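Side-chain contacts in carbohydrate kinase, FGGY (Novosphingobium aromaticivorans, PDB 3H6E), which probably phosphorylates a carbohydrate, though its own substrate is not established: residues A[98-101]-A[102-106]; A[131-134]-A[135-138]; A[56-59]-A[60-63]; A[209-213]-A[214-218]; A[391-395]-A[396-400]. All coordinates share one frame; numbering follows the deposited sequence.

Overall arrangement
The five contacts are all local, each within one continuous run of chain. Along the sequence they come in the order 3, 1, 2, 4, 5. Contacts 3 and 4 touch, with centres about 13 Å apart. They join helices 50-63 and 213-219 beside the six-stranded sheet of the N-terminal half. Contacts 1 and 2 also touch, with centres about 10 Å apart, where helix 102-109 packs on helix 129-139. Contact 5 spans the end region of strand 390-394, in the seven-stranded sheet of the C-terminal half, and the loop after it. Its centre is about 34 to 40 Å from the others. The contacts therefore sample both halves of an actin-like kinase fold.

Contact 1: A[98-101]-A[102-106]; sequences QSIP and EAVMA
Ile-100 and Met-105 make the tight part of this contact. Met-105 is a selenomethionine, and its terminal methyl CE lies 3.8 Å from CB of Ile-100. The same CE is 3.9 Å from CD1 of Ile-100. The two side chains cross at about a right angle. Two bends, at chi2 (71°) and chi3 (83°), turn the Met-105 chain back toward the loop. The other branch of Ile-100 is less close: its CG2 is 4.2 Å from CG1 of Val-104. Pro-101 follows as the N-cap of helix 102-109. Its carbonyl O accepts the backbone N-H of Met-105 at 3.0 Å from N to O. CB of Pro-101 also rests 4.0 Å from CG2 of Val-104. The inner side of the turn meets helix 129-139, where Pro-101 touches Trp-135 and Met-105 touches Ser-131.

The outer side is looser. Glu-102 is exposed; it leaves the backbone away from the loop, and its chain is extended beyond CG. Further back, NE2 of Gln-98 donates to O of Ser-99 at 2.8 Å, while OE1 of Gln-98 accepts from N of Arg-46.

Ile-100 just before the cap and Met-105 in the first turn form a hydrophobic staple. Proline brings no polar side chain to the cap, so apolar packing and backbone hydrogen bonding, rather than a side-chain cap, carry this helix start.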
loop_
_atom_site.group_PDB
_atom_site.type_symbol
_atom_site.label_atom_id
_atom_site.label_comp_id
_atom_site.label_asym_id
_atom_site.label_seq_id
_atom_site.Cartn_x
_atom_site.Cartn_y
_atom_site.Cartn_z
ATOM N N GLN A 98 -17.289 4.372 1.036
ATOM C CA GLN A 98 -18.574 5.028 1.262
ATOM C C GLN A 98 -18.517 6.487 0.841
ATOM O O GLN A 98 -17.609 7.224 1.228
ATOM C CB GLN A 98 -19.012 4.930 2.725
ATOM C CG GLN A 98 -20.129 5.912 3.101
ATOM C CD GLN A 98 -21.410 5.694 2.305
ATOM O OE1 GLN A 98 -21.768 4.563 1.976
ATOM N NE2 GLN A 98 -22.108 6.782 1.998
ATOM N N SER A 99 -19.497 6.893 0.046
ATOM C CA SER A 99 -19.600 8.266 -0.420
ATOM C C SER A 99 -19.762 9.237 0.746
ATOM O O SER A 99 -20.301 8.887 1.794
ATOM C CB SER A 99 -20.784 8.402 -1.374
ATOM O OG SER A 99 -20.888 9.721 -1.865
ATOM N N ILE A 100 -19.284 10.460 0.557
ATOM C CA ILE A 100 -19.492 11.515 1.537
ATOM C C ILE A 100 -20.251 12.653 0.863
ATOM O O ILE A 100 -19.923 13.038 -0.259
ATOM C CB ILE A 100 -18.156 12.025 2.130
ATOM C CG1 ILE A 100 -17.364 10.857 2.738
ATOM C CG2 ILE A 100 -18.408 13.105 3.170
ATOM C CD1 ILE A 100 -16.258 11.272 3.700
ATOM N N PRO A 101 -21.284 13.176 1.535
ATOM C CA PRO A 101 -22.116 14.246 0.975
ATOM C C PRO A 101 -21.309 15.433 0.460
ATOM O O PRO A 101 -20.355 15.879 1.099
ATOM C CB PRO A 101 -22.991 14.661 2.160
ATOM C CG PRO A 101 -23.123 13.417 2.960
ATOM C CD PRO A 101 -21.787 12.716 2.842
ATOM N N GLU A 102 -21.717 15.929 -0.701
ATOM C CA GLU A 102 -21.056 17.027 -1.395
ATOM C C GLU A 102 -20.747 18.218 -0.491
ATOM O O GLU A 102 -19.592 18.617 -0.350
ATOM C CB GLU A 102 -21.940 17.477 -2.562
ATOM C CG GLU A 102 -21.203 18.113 -3.725
ATOM C CD GLU A 102 -22.014 18.059 -5.011
ATOM O OE1 GLU A 102 -23.022 17.316 -5.045
ATOM O OE2 GLU A 102 -21.644 18.755 -5.985
ATOM N N ALA A 103 -21.784 18.786 0.114
ATOM C CA ALA A 103 -21.631 19.987 0.927
ATOM C C ALA A 103 -20.698 19.749 2.109
ATOM O O ALA A 103 -19.939 20.637 2.497
ATOM C CB ALA A 103 -22.995 20.490 1.409
ATOM N N VAL A 104 -20.763 18.550 2.683
ATOM C CA VAL A 104 -19.933 18.209 3.833
ATOM C C VAL A 104 -18.468 18.111 3.432
ATOM O O VAL A 104 -17.587 18.526 4.179
ATOM C CB VAL A 104 -20.385 16.889 4.503
ATOM C CG1 VAL A 104 -19.357 16.429 5.541
ATOM C CG2 VAL A 104 -21.753 17.057 5.141
HETATM N N MSE A 105 -18.218 17.577 2.243
HETATM C CA MSE A 105 -16.853 17.397 1.751
HETATM C C MSE A 105 -16.177 18.712 1.368
HETATM O O MSE A 105 -15.019 18.944 1.716
HETATM C CB MSE A 105 -16.823 16.438 0.559
HETATM C CG MSE A 105 -15.420 16.207 0.003
HETATM SE SE MSE A 105 -14.281 15.125 1.182
HETATM C CE MSE A 105 -14.904 13.356 0.632
ATOM N N ALA A 106 -16.901 19.563 0.646
ATOM C CA ALA A 106 -16.379 20.864 0.233
ATOM C C ALA A 106 -15.991 21.695 1.448
ATOM O O ALA A 106 -14.928 22.320 1.473
ATOM C CB ALA A 106 -17.401 21.603 -0.615
#

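Contact 2: A[131-134]-A[135-138]; sequences SQLW and WLDQ
Trp-135 begins the second half of a regular alpha-helical turn in helix 129-139, and its N donates to O of Ser-131 at 3.1 Å. Leu-136 follows. Its N is 2.7 Å from O of Gln-132 in a nearly straight bond. Its CG lies 3.3 Å from the same oxygen, so the side chain lies against the preceding turn. CD1 of Leu-136 meets CD1 of Leu-133 loosely at 4.5 Å, and the side chain also touches Met-144 of helix 141-145. An alanine here would lose the branched end and is likely to open a gap between Leu-133 and Met-144. Next, Asp-137 donates its N to O of Leu-133 at 2.9 Å. A water donates to both O of Leu-133 and, at 2.7 Å, OD1 of Asp-137. The carboxylate has stronger ties outside the helix turn: OD1 forms a salt bridge with Arg-197, and OD2 accepts from NE1 of Trp-194. Gln-138 closes the run with a shorter step, its N bonding to O of Trp-135 at 2.6 Å.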
loop_
_atom_site.group_PDB
_atom_site.type_symbol
_atom_site.label_atom_id
_atom_site.label_comp_id
_atom_site.label_asym_id
_atom_site.label_seq_id
_atom_site.Cartn_x
_atom_site.Cartn_y
_atom_site.Cartn_z
ATOM N N SER A 131 -11.612 13.263 6.278
ATOM C CA SER A 131 -12.943 13.411 5.693
ATOM C C SER A 131 -13.996 12.641 6.482
ATOM O O SER A 131 -15.096 13.136 6.713
ATOM C CB SER A 131 -12.946 12.947 4.237
ATOM O OG SER A 131 -12.025 13.691 3.464
ATOM N N GLN A 132 -13.656 11.420 6.885
ATOM C CA GLN A 132 -14.558 10.603 7.687
ATOM C C GLN A 132 -14.834 11.280 9.023
ATOM O O GLN A 132 -15.986 11.455 9.412
ATOM C CB GLN A 132 -13.955 9.221 7.932
ATOM C CG GLN A 132 -13.630 8.439 6.684
ATOM C CD GLN A 132 -13.238 7.015 6.996
ATOM O OE1 GLN A 132 -12.373 6.438 6.338
ATOM N NE2 GLN A 132 -13.867 6.442 8.013
ATOM N N LEU A 133 -13.761 11.647 9.720
ATOM C CA LEU A 133 -13.852 12.364 10.987
ATOM C C LEU A 133 -14.715 13.611 10.849
ATOM O O LEU A 133 -15.625 13.834 11.647
ATOM C CB LEU A 133 -12.456 12.744 11.490
ATOM C CG LEU A 133 -11.799 11.804 12.504
ATOM C CD1 LEU A 133 -12.364 10.400 12.407
ATOM C CD2 LEU A 133 -10.277 11.800 12.362
ATOM N N TRP A 134 -14.428 14.418 9.831
ATOM C CA TRP A 134 -15.188 15.639 9.580
ATOM C C TRP A 134 -16.681 15.344 9.553
ATOM O O TRP A 134 -17.465 15.969 10.267
ATOM C CB TRP A 134 -14.764 16.257 8.248
ATOM C CG TRP A 134 -15.418 17.571 7.954
ATOM C CD1 TRP A 134 -16.540 17.780 7.200
ATOM C CD2 TRP A 134 -14.991 18.861 8.403
ATOM N NE1 TRP A 134 -16.834 19.118 7.154
ATOM C CE2 TRP A 134 -15.900 19.805 7.887
ATOM C CE3 TRP A 134 -13.929 19.312 9.194
ATOM C CZ2 TRP A 134 -15.778 21.174 8.135
ATOM C CZ3 TRP A 134 -13.808 20.669 9.436
ATOM C CH2 TRP A 134 -14.727 21.585 8.908
ATOM N N TRP A 135 -17.061 14.384 8.719
ATOM C CA TRP A 135 -18.452 13.980 8.583
ATOM C C TRP A 135 -18.987 13.446 9.902
ATOM O O TRP A 135 -19.997 13.926 10.410
ATOM C CB TRP A 135 -18.582 12.922 7.487
ATOM C CG TRP A 135 -19.983 12.664 7.054
ATOM C CD1 TRP A 135 -21.048 13.513 7.162
ATOM C CD2 TRP A 135 -20.473 11.485 6.405
ATOM N NE1 TRP A 135 -22.173 12.928 6.636
ATOM C CE2 TRP A 135 -21.847 11.685 6.161
ATOM C CE3 TRP A 135 -19.885 10.279 6.012
ATOM C CZ2 TRP A 135 -22.643 10.721 5.545
ATOM C CZ3 TRP A 135 -20.676 9.325 5.400
ATOM C CH2 TRP A 135 -22.041 9.551 5.173
ATOM N N LEU A 136 -18.296 12.458 10.461
ATOM C CA LEU A 136 -18.695 11.864 11.733
ATOM C C LEU A 136 -18.978 12.905 12.819
ATOM O O LEU A 136 -19.846 12.704 13.665
ATOM C CB LEU A 136 -17.637 10.867 12.214
ATOM C CG LEU A 136 -17.644 9.520 11.490
ATOM C CD1 LEU A 136 -16.441 8.686 11.889
ATOM C CD2 LEU A 136 -18.939 8.772 11.775
ATOM N N ASP A 137 -18.242 14.011 12.797
ATOM C CA ASP A 137 -18.451 15.078 13.768
ATOM C C ASP A 137 -19.854 15.664 13.634
ATOM O O ASP A 137 -20.386 16.238 14.585
ATOM C CB ASP A 137 -17.393 16.176 13.620
ATOM C CG ASP A 137 -16.152 15.921 14.472
ATOM O OD1 ASP A 137 -16.205 15.050 15.367
ATOM O OD2 ASP A 137 -15.123 16.598 14.254
ATOM N N GLN A 138 -20.451 15.508 12.454
ATOM C CA GLN A 138 -21.814 15.976 12.204
ATOM C C GLN A 138 -22.863 14.942 12.604
ATOM O O GLN A 138 -23.853 15.276 13.255
ATOM C CB GLN A 138 -22.005 16.330 10.729
ATOM C CG GLN A 138 -21.350 17.625 10.295
ATOM C CD GLN A 138 -22.044 18.239 9.091
ATOM O OE1 GLN A 138 -21.738 19.363 8.688
ATOM N NE2 GLN A 138 -22.995 17.507 8.516
HETATM O O HOH W 1 -15.034 12.762 14.412
#

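Contact 3: A[56-59]-A[60-63]; sequences WLLD and VLSR
Trp-56 and Val-60 lie one turn apart on helix 50-63. CG1 of Val-60 sits over one face of the Trp-56 indole, 4.4 Å from CE2 of Trp-56. This methyl lies between the backbone N and carbonyl carbon of Val-60 (chi1 48°). There it points back at the preceding turn, 3.3 Å from CA of Leu-57. The backbone bond beneath is almost straight, with N of Val-60 3.1 Å from O of Trp-56.

Leu-57 and Leu-61 lie side by side and point the same way. Their CD1 atoms meet, Leu-57 CD1 to Leu-61 CD1, at 3.7 Å. Both leucines face the sheet: Leu-57 touches Ile-11 and Leu-61 touches Ile-9. Val-60 and Trp-56 reach Val-20 on the next strand. This is a helix packed on the sheet of an actin-like ATPase domain. Cutting Leu-61 back to alanine is likely to leave CD1 of Leu-57 without its partner and a gap over Ile-9.

Ser-62 turns to helix 213-219: its OG bonds to O of Arg-218 and lies near O of Leu-58. On the exposed side, Asp-59 and Arg-63 form no direct ion pair, OD2 of Asp-59 being 5.7 Å from NH1 of Arg-63. A water accepts from NH1 of Arg-63 at 2.8 Å and donates weakly to OD2 of Asp-59 at 3.5 Å. C of Asp-59 lies over one face of the Arg-63 guanidinium.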
loop_
_atom_site.group_PDB
_atom_site.type_symbol
_atom_site.label_atom_id
_atom_site.label_comp_id
_atom_site.label_asym_id
_atom_site.label_seq_id
_atom_site.Cartn_x
_atom_site.Cartn_y
_atom_site.Cartn_z
ATOM N N TRP A 56 -15.432 -14.264 13.377
ATOM C CA TRP A 56 -14.705 -15.175 12.496
ATOM C C TRP A 56 -13.296 -15.452 13.005
ATOM O O TRP A 56 -12.823 -16.588 12.960
ATOM C CB TRP A 56 -14.627 -14.623 11.070
ATOM C CG TRP A 56 -13.661 -15.381 10.191
ATOM C CD1 TRP A 56 -13.841 -16.628 9.661
ATOM C CD2 TRP A 56 -12.369 -14.941 9.745
ATOM N NE1 TRP A 56 -12.746 -16.990 8.914
ATOM C CE2 TRP A 56 -11.828 -15.974 8.948
ATOM C CE3 TRP A 56 -11.617 -13.776 9.938
ATOM C CZ2 TRP A 56 -10.573 -15.875 8.346
ATOM C CZ3 TRP A 56 -10.369 -13.682 9.341
ATOM C CH2 TRP A 56 -9.861 -14.725 8.554
ATOM N N LEU A 57 -12.629 -14.412 13.492
ATOM C CA LEU A 57 -11.221 -14.532 13.856
ATOM C C LEU A 57 -11.006 -15.032 15.287
ATOM O O LEU A 57 -9.882 -15.336 15.677
ATOM C CB LEU A 57 -10.465 -13.225 13.583
ATOM C CG LEU A 57 -10.169 -12.227 14.699
ATOM C CD1 LEU A 57 -8.805 -12.513 15.302
ATOM C CD2 LEU A 57 -10.205 -10.814 14.138
ATOM N N LEU A 58 -12.082 -15.122 16.064
ATOM C CA LEU A 58 -12.019 -15.819 17.345
ATOM C C LEU A 58 -12.221 -17.315 17.125
ATOM O O LEU A 58 -11.753 -18.136 17.913
ATOM C CB LEU A 58 -13.044 -15.268 18.338
ATOM C CG LEU A 58 -12.560 -14.083 19.175
ATOM C CD1 LEU A 58 -13.591 -13.695 20.221
ATOM C CD2 LEU A 58 -11.222 -14.397 19.832
ATOM N N ASP A 59 -12.919 -17.656 16.045
ATOM C CA ASP A 59 -13.062 -19.045 15.617
ATOM C C ASP A 59 -11.715 -19.584 15.168
ATOM O O ASP A 59 -11.174 -20.517 15.759
ATOM C CB ASP A 59 -14.045 -19.155 14.450
ATOM C CG ASP A 59 -15.472 -18.858 14.854
ATOM O OD1 ASP A 59 -15.766 -18.907 16.069
ATOM O OD2 ASP A 59 -16.299 -18.578 13.957
ATOM N N VAL A 60 -11.179 -18.986 14.110
ATOM C CA VAL A 60 -9.929 -19.441 13.517
ATOM C C VAL A 60 -8.780 -19.434 14.523
ATOM O O VAL A 60 -7.896 -20.289 14.467
ATOM C CB VAL A 60 -9.564 -18.608 12.266
ATOM C CG1 VAL A 60 -9.688 -17.130 12.561
ATOM C CG2 VAL A 60 -8.166 -18.949 11.776
ATOM N N LEU A 61 -8.797 -18.475 15.443
ATOM C CA LEU A 61 -7.789 -18.424 16.498
ATOM C C LEU A 61 -7.882 -19.651 17.398
ATOM O O LEU A 61 -6.868 -20.155 17.883
ATOM C CB LEU A 61 -7.927 -17.151 17.336
ATOM C CG LEU A 61 -7.268 -15.882 16.792
ATOM C CD1 LEU A 61 -7.290 -14.800 17.848
ATOM C CD2 LEU A 61 -5.845 -16.157 16.350
ATOM N N SER A 62 -9.105 -20.125 17.619
ATOM C CA SER A 62 -9.328 -21.316 18.430
ATOM C C SER A 62 -8.622 -22.522 17.824
ATOM O O SER A 62 -8.163 -23.411 18.540
ATOM C CB SER A 62 -10.825 -21.602 18.572
ATOM O OG SER A 62 -11.471 -20.609 19.353
ATOM N N ARG A 63 -8.529 -22.538 16.498
ATOM C CA ARG A 63 -7.941 -23.664 15.779
ATOM C C ARG A 63 -6.462 -23.880 16.095
ATOM O O ARG A 63 -5.958 -24.998 15.994
ATOM C CB ARG A 63 -8.139 -23.498 14.270
ATOM C CG ARG A 63 -9.598 -23.388 13.852
ATOM C CD ARG A 63 -9.772 -23.602 12.355
ATOM N NE ARG A 63 -11.177 -23.531 11.960
ATOM C CZ ARG A 63 -11.783 -22.422 11.549
ATOM N NH1 ARG A 63 -13.065 -22.448 11.213
ATOM N NH2 ARG A 63 -11.108 -21.284 11.471
HETATM O O HOH W 2 -14.947 -20.356 11.288
#

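Contact 4: A[209-213]-A[214-218]; sequences GALLP and AIAER
Leu-211 holds CG opposite its backbone N (chi1 -155°), and Ile-215 holds CG2 in the same relation to its own N. These torsions bring the two branches together. CG of Leu-211 is 3.6 Å from CG2 of Ile-215, and the side chains cross at about a right angle. CD2 of Leu-211 continues to the next residue, 3.7 Å from CA of Ala-216 and 4.0 Å from CB of Ala-216. Leu-211 is buried, and it also touches Leu-160, Leu-221 and Val-227. Ile-215 shares Leu-160 with it.

Leu-212 is the N-cap of helix 213-219. Its carbonyl O takes N of Ala-216 at 2.6 Å in a bond that is nearly straight, at 170°. The same oxygen receives a weak second bond from N of Ile-215 at 2.8 Å. CB of Leu-212 packs on CB of Ile-215 at 4.0 Å. Pro-213 opens the helix. Proline has no N-H to give, and none is needed in the first turn, so the ring fits this place without breaking a helix bond.

On the exposed side a water donates to OE1 of Glu-217 at 2.7 Å and, weakly, to O of Pro-213 at 3.1 Å. It bridges the first turn.

Leu-211, just before the cap, meets Ala-216 at the fourth helical position, as in a hydrophobic staple. This staple-like pairing lies where edge strand 207-210 of the six-stranded sheet (within this chain) gives way to helix 213-219.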
loop_
_atom_site.group_PDB
_atom_site.type_symbol
_atom_site.label_atom_id
_atom_site.label_comp_id
_atom_site.label_asym_id
_atom_site.label_seq_id
_atom_site.Cartn_x
_atom_site.Cartn_y
_atom_site.Cartn_z
ATOM N N GLY A 209 0.365 -5.499 24.713
ATOM C CA GLY A 209 0.124 -6.157 25.982
ATOM C C GLY A 209 -0.175 -7.632 25.830
ATOM O O GLY A 209 -0.140 -8.174 24.726
ATOM N N ALA A 210 -0.470 -8.285 26.949
ATOM C CA ALA A 210 -0.817 -9.697 26.941
ATOM C C ALA A 210 -2.252 -9.891 26.470
ATOM O O ALA A 210 -3.075 -8.985 26.564
ATOM C CB ALA A 210 -0.625 -10.297 28.319
ATOM N N LEU A 211 -2.541 -11.080 25.955
ATOM C CA LEU A 211 -3.879 -11.412 25.489
ATOM C C LEU A 211 -4.874 -11.295 26.641
ATOM O O LEU A 211 -4.600 -11.750 27.753
ATOM C CB LEU A 211 -3.886 -12.835 24.929
ATOM C CG LEU A 211 -4.940 -13.197 23.885
ATOM C CD1 LEU A 211 -4.785 -12.319 22.652
ATOM C CD2 LEU A 211 -4.838 -14.672 23.516
ATOM N N LEU A 212 -6.021 -10.673 26.380
ATOM C CA LEU A 212 -7.080 -10.575 27.382
ATOM C C LEU A 212 -7.463 -11.953 27.902
ATOM O O LEU A 212 -7.646 -12.882 27.120
ATOM C CB LEU A 212 -8.317 -9.879 26.805
ATOM C CG LEU A 212 -8.664 -8.504 27.380
ATOM C CD1 LEU A 212 -7.406 -7.756 27.770
ATOM C CD2 LEU A 212 -9.500 -7.698 26.398
ATOM N N PRO A 213 -7.583 -12.090 29.232
ATOM C CA PRO A 213 -7.944 -13.372 29.846
ATOM C C PRO A 213 -9.207 -13.954 29.222
ATOM O O PRO A 213 -9.201 -15.105 28.780
ATOM C CB PRO A 213 -8.193 -12.998 31.309
ATOM C CG PRO A 213 -7.346 -11.794 31.534
ATOM C CD PRO A 213 -7.364 -11.033 30.236
ATOM N N ALA A 214 -10.273 -13.162 29.176
ATOM C CA ALA A 214 -11.533 -13.612 28.591
ATOM C C ALA A 214 -11.350 -14.067 27.152
ATOM O O ALA A 214 -12.142 -14.856 26.640
ATOM C CB ALA A 214 -12.580 -12.514 28.667
ATOM N N ILE A 215 -10.303 -13.567 26.501
ATOM C CA ILE A 215 -10.003 -13.956 25.125
ATOM C C ILE A 215 -9.078 -15.168 25.057
ATOM O O ILE A 215 -9.323 -16.099 24.292
ATOM C CB ILE A 215 -9.408 -12.789 24.312
ATOM C CG1 ILE A 215 -10.531 -11.955 23.701
ATOM C CG2 ILE A 215 -8.495 -13.307 23.215
ATOM C CD1 ILE A 215 -10.076 -11.051 22.588
ATOM N N ALA A 216 -8.019 -15.152 25.859
ATOM C CA ALA A 216 -7.107 -16.287 25.940
ATOM C C ALA A 216 -7.911 -17.556 26.180
ATOM O O ALA A 216 -7.503 -18.653 25.796
ATOM C CB ALA A 216 -6.095 -16.080 27.059
ATOM N N GLU A 217 -9.070 -17.385 26.807
ATOM C CA GLU A 217 -9.935 -18.496 27.168
ATOM C C GLU A 217 -10.541 -19.182 25.950
ATOM O O GLU A 217 -10.151 -20.291 25.587
ATOM C CB GLU A 217 -11.057 -18.007 28.088
ATOM C CG GLU A 217 -11.640 -19.100 28.959
ATOM C CD GLU A 217 -10.577 -19.795 29.787
ATOM O OE1 GLU A 217 -9.541 -19.156 30.076
ATOM O OE2 GLU A 217 -10.772 -20.977 30.143
ATOM N N ARG A 218 -11.501 -18.511 25.326
ATOM C CA ARG A 218 -12.281 -19.103 24.246
ATOM C C ARG A 218 -11.476 -19.384 22.975
ATOM O O ARG A 218 -12.009 -19.928 22.006
ATOM C CB ARG A 218 -13.485 -18.222 23.924
ATOM C CG ARG A 218 -13.192 -16.742 24.012
ATOM C CD ARG A 218 -13.663 -16.017 22.763
ATOM N NE ARG A 218 -15.028 -16.368 22.372
ATOM C CZ ARG A 218 -15.342 -17.365 21.547
ATOM N NH1 ARG A 218 -14.391 -18.134 21.030
ATOM N NH2 ARG A 218 -16.610 -17.600 21.242
HETATM O O HOH W 3 -10.432 -16.843 31.083
#

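Contact 5: A[391-395]-A[396-400]; sequences ILVEG and RFAEA
Gly-395 lies between strand 390-394 and the 3-10 turn 396-398, with phi 83° and psi -178°. A CB here would collide with O of Glu-394 and N of Arg-396, so the backbone accepts only a glycine comfortably. Its carbonyl O accepts N of Ala-398 at 3.2 Å, three residues on. The donor lies well above the carbonyl plane. The next step of the turn bonds N of Glu-399 to O of Arg-396, also at 3.2 Å.

Ala-398 points back to the strand. Its CB is 3.3 Å from O of Gly-395 and 4.1 Å from O of Val-393. CG1 of Val-393 is anti to its backbone N (chi1 -173°) and meets Ala-398 across the turn. The approach is light, 4.1 Å from CG1 of Val-393 to CA of Ala-398 and 4.3 Å to CB of Ala-398.

Strand 390-394 lies inside the seven-stranded sheet of the C-terminal half, between strands 252-256 and 415-419. Its loop leads to helix 401-410. In FGGY kinases and their actin-like relatives, the glycine-bearing loop at this place usually lines the adenosine side of the nucleotide pocket. A similar role here is plausible but unproven.

OG1 of Thr-257 bonds to both O of Glu-394 and N of Phe-397, joining the two arms of the turn. CZ of Phe-397 lies over one face of the Arg-396 guanidinium, offset toward its rim. The Phe-397 ring also meets Phe-261, with their planes at an oblique angle. NH1 of Arg-396 has a weak, long ion pair with Asp-316.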
loop_
_atom_site.group_PDB
_atom_site.type_symbol
_atom_site.label_atom_id
_atom_site.label_comp_id
_atom_site.label_asym_id
_atom_site.label_seq_id
_atom_site.Cartn_x
_atom_site.Cartn_y
_atom_site.Cartn_z
ATOM N N ILE A 391 15.761 -1.020 -7.067
ATOM C CA ILE A 391 14.319 -1.043 -7.257
ATOM C C ILE A 391 13.805 -2.475 -7.266
ATOM O O ILE A 391 14.272 -3.310 -8.038
ATOM C CB ILE A 391 13.900 -0.344 -8.558
ATOM C CG1 ILE A 391 14.418 1.093 -8.570
ATOM C CG2 ILE A 391 12.390 -0.360 -8.706
ATOM C CD1 ILE A 391 13.844 1.940 -9.679
ATOM N N LEU A 392 12.844 -2.755 -6.395
ATOM C CA LEU A 392 12.228 -4.070 -6.332
ATOM C C LEU A 392 10.819 -4.008 -6.900
ATOM O O LEU A 392 9.946 -3.340 -6.343
ATOM C CB LEU A 392 12.199 -4.567 -4.887
ATOM C CG LEU A 392 11.326 -5.785 -4.580
ATOM C CD1 LEU A 392 11.649 -6.943 -5.519
ATOM C CD2 LEU A 392 11.500 -6.188 -3.119
ATOM N N VAL A 393 10.605 -4.688 -8.022
ATOM C CA VAL A 393 9.280 -4.768 -8.627
ATOM C C VAL A 393 8.494 -5.917 -8.006
ATOM O O VAL A 393 9.013 -7.024 -7.859
ATOM C CB VAL A 393 9.360 -4.964 -10.154
ATOM C CG1 VAL A 393 7.977 -4.874 -10.775
ATOM C CG2 VAL A 393 10.284 -3.929 -10.775
ATOM N N GLU A 394 7.248 -5.648 -7.631
ATOM C CA GLU A 394 6.358 -6.673 -7.094
ATOM C C GLU A 394 5.002 -6.574 -7.779
ATOM O O GLU A 394 4.794 -5.713 -8.636
ATOM C CB GLU A 394 6.208 -6.523 -5.582
ATOM C CG GLU A 394 7.526 -6.519 -4.836
ATOM C CD GLU A 394 7.341 -6.613 -3.338
ATOM O OE1 GLU A 394 6.229 -6.310 -2.859
ATOM O OE2 GLU A 394 8.306 -6.988 -2.640
ATOM N N GLY A 395 4.078 -7.451 -7.400
ATOM C CA GLY A 395 2.778 -7.504 -8.043
ATOM C C GLY A 395 2.832 -8.332 -9.311
ATOM O O GLY A 395 3.881 -8.877 -9.654
ATOM N N ARG A 396 1.713 -8.419 -10.022
ATOM C CA ARG A 396 1.630 -9.298 -11.186
ATOM C C ARG A 396 2.512 -8.873 -12.361
ATOM O O ARG A 396 2.929 -9.712 -13.159
ATOM C CB ARG A 396 0.174 -9.492 -11.633
ATOM C CG ARG A 396 -0.459 -8.314 -12.354
ATOM C CD ARG A 396 -1.878 -8.674 -12.794
ATOM N NE ARG A 396 -2.595 -7.553 -13.399
ATOM C CZ ARG A 396 -2.701 -7.343 -14.708
ATOM N NH1 ARG A 396 -2.129 -8.171 -15.572
ATOM N NH2 ARG A 396 -3.379 -6.294 -15.158
ATOM N N PHE A 397 2.808 -7.583 -12.464
ATOM C CA PHE A 397 3.595 -7.083 -13.587
ATOM C C PHE A 397 5.093 -7.331 -13.408
ATOM O O PHE A 397 5.914 -6.868 -14.198
ATOM C CB PHE A 397 3.294 -5.607 -13.850
ATOM C CG PHE A 397 1.922 -5.369 -14.419
ATOM C CD1 PHE A 397 1.716 -5.373 -15.788
ATOM C CD2 PHE A 397 0.835 -5.158 -13.585
ATOM C CE1 PHE A 397 0.461 -5.165 -16.315
ATOM C CE2 PHE A 397 -0.424 -4.950 -14.105
ATOM C CZ PHE A 397 -0.611 -4.953 -15.473
ATOM N N ALA A 398 5.435 -8.071 -12.358
ATOM C CA ALA A 398 6.790 -8.580 -12.183
ATOM C C ALA A 398 7.086 -9.708 -13.165
ATOM O O ALA A 398 8.224 -9.898 -13.580
ATOM C CB ALA A 398 6.998 -9.052 -10.752
ATOM N N GLU A 399 6.038 -10.449 -13.517
ATOM C CA GLU A 399 6.147 -11.506 -14.512
ATOM C C GLU A 399 6.091 -10.934 -15.923
ATOM O O GLU A 399 6.069 -11.681 -16.899
ATOM C CB GLU A 399 5.038 -12.544 -14.324
ATOM C CG GLU A 399 5.439 -13.753 -13.490
ATOM C CD GLU A 399 5.445 -13.469 -12.002
ATOM O OE1 GLU A 399 4.744 -12.524 -11.578
ATOM O OE2 GLU A 399 6.145 -14.198 -11.259
ATOM N N ALA A 400 6.072 -9.607 -16.023
ATOM C CA ALA A 400 6.014 -8.933 -17.321
ATOM C C ALA A 400 7.412 -8.599 -17.847
ATOM O O ALA A 400 7.893 -7.475 -17.693
ATOM C CB ALA A 400 5.160 -7.682 -17.234
#